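Local coordinates for RimK-related lysine biosynthesis protein (Thermococcus kodakarensis, PDB 5K2M) that probably works as an ATP-dependent, magnesium-requiring ligase of the RimK family in amino-acid biosynthesis, joining an amino acid to a carboxylate through an ATP-grasp domain, at residues F248-A251 against A252-T255. Sequence-based numbering, arbitrary orientation.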
loop_
_atom_site.group_PDB
_atom_site.type_symbol
_atom_site.label_atom_id
_atom_site.label_comp_id
_atom_site.label_asym_id
_atom_site.label_seq_id
_atom_site.Cartn_x
_atom_site.Cartn_y
_atom_site.Cartn_z
ATOM N N PHE A 248 -29.126 30.779 -35.402
ATOM C CA PHE A 248 -30.088 31.864 -35.584
ATOM C C PHE A 248 -29.770 32.878 -36.683
ATOM O O PHE A 248 -30.491 33.871 -36.819
ATOM C CB PHE A 248 -30.286 32.602 -34.243
ATOM C CG PHE A 248 -29.014 33.132 -33.637
ATOM C CD1 PHE A 248 -28.455 34.327 -34.080
ATOM C CD2 PHE A 248 -28.385 32.448 -32.603
ATOM C CE1 PHE A 248 -27.283 34.813 -33.521
ATOM C CE2 PHE A 248 -27.222 32.930 -32.033
ATOM C CZ PHE A 248 -26.666 34.112 -32.491
ATOM N N LYS A 249 -28.734 32.638 -37.486
ATOM C CA LYS A 249 -28.315 33.643 -38.450
ATOM C C LYS A 249 -29.414 33.955 -39.465
ATOM O O LYS A 249 -29.567 35.112 -39.861
ATOM C CB LYS A 249 -27.005 33.263 -39.155
ATOM C CG LYS A 249 -27.094 32.125 -40.159
ATOM C CD LYS A 249 -25.724 31.834 -40.753
ATOM C CE LYS A 249 -25.792 30.763 -41.830
ATOM N NZ LYS A 249 -26.189 29.429 -41.288
ATOM N N ASN A 250 -30.171 32.942 -39.884
ATOM C CA ASN A 250 -31.280 33.177 -40.812
ATOM C C ASN A 250 -32.459 33.817 -40.086
ATOM O O ASN A 250 -33.124 34.698 -40.640
ATOM C CB ASN A 250 -31.719 31.889 -41.521
ATOM C CG ASN A 250 -30.603 31.268 -42.349
ATOM O OD1 ASN A 250 -30.084 31.879 -43.297
ATOM N ND2 ASN A 250 -30.228 30.050 -42.001
ATOM N N ALA A 251 -32.692 33.391 -38.843
ATOM C CA ALA A 251 -33.809 33.917 -38.042
ATOM C C ALA A 251 -33.613 35.391 -37.679
ATOM O O ALA A 251 -34.553 36.182 -37.755
ATOM C CB ALA A 251 -34.009 33.087 -36.789
ATOM N N ALA A 252 -32.394 35.748 -37.286
ATOM C CA ALA A 252 -32.059 37.142 -36.993
ATOM C C ALA A 252 -32.124 37.991 -38.262
ATOM O O ALA A 252 -32.652 39.097 -38.238
ATOM C CB ALA A 252 -30.683 37.244 -36.361
ATOM N N ARG A 253 -31.601 37.471 -39.370
ATOM C CA ARG A 253 -31.636 38.208 -40.636
ATOM C C ARG A 253 -33.077 38.538 -41.050
ATOM O O ARG A 253 -33.346 39.612 -41.573
ATOM C CB ARG A 253 -30.932 37.426 -41.756
ATOM C CG ARG A 253 -31.029 38.101 -43.128
ATOM C CD ARG A 253 -30.268 37.362 -44.216
ATOM N NE ARG A 253 -30.618 35.941 -44.259
ATOM C CZ ARG A 253 -31.717 35.433 -44.813
ATOM N NH1 ARG A 253 -32.615 36.213 -45.408
ATOM N NH2 ARG A 253 -31.923 34.123 -44.768
ATOM N N VAL A 254 -33.993 37.616 -40.778
ATOM C CA VAL A 254 -35.360 37.673 -41.298
ATOM C C VAL A 254 -36.333 38.408 -40.349
ATOM O O VAL A 254 -37.332 38.964 -40.792
ATOM C CB VAL A 254 -35.798 36.219 -41.666
ATOM C CG1 VAL A 254 -37.287 35.980 -41.540
ATOM C CG2 VAL A 254 -35.300 35.868 -43.063
ATOM N N THR A 255 -36.032 38.417 -39.052
ATOM C CA THR A 255 -36.878 39.075 -38.056
ATOM C C THR A 255 -36.332 40.416 -37.583
ATOM O O THR A 255 -37.081 41.227 -37.058
ATOM C CB THR A 255 -37.038 38.211 -36.795
ATOM O OG1 THR A 255 -35.751 37.952 -36.218
ATOM C CG2 THR A 255 -37.725 36.898 -37.120
#
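N250 and R253, one turn apart, run alongside each other and join through R253 NH2, which donates to N250 OD1 at 3.3 Å. The oxygen meets the edge of the guanidinium in its plane, while the amide itself is turned 75° against that plane. R253 reaches back because its chain, extended at first, bends at chi3 (51°). The other end of the amide has a separate task: N250 ND2 and the backbone N of A251 are both hydrogen-bonded to modified side-chain atoms of the chain of another protein. Replacing N250 with an alanine would probably cost the modified side chain its bond from the amide and leave the R253 guanidinium free to turn. Further along, A251 O is gripped twice by T255, from opposite faces of the carbonyl plane, by N at 3.0 Å and by OG1 at 2.6 Å. A chi1 of 59° sets the hydroxyl over the backbone, where it also bonds A257 N. At the start of the helix, F248 occupies the N-cap position; its O accepts a straight bond from A252 N (2.7 Å), and A252 CB lies at its ring edge, 4.3 Å from CD1. E13 OE1 accepts from F248 N and K249 N. A251 packs on M259 of helix 259-272 and on Y175 and I185, setting this short helix 249-255, with i to i+4 bonding, against the antiparallel sheet of the ATP-grasp domain.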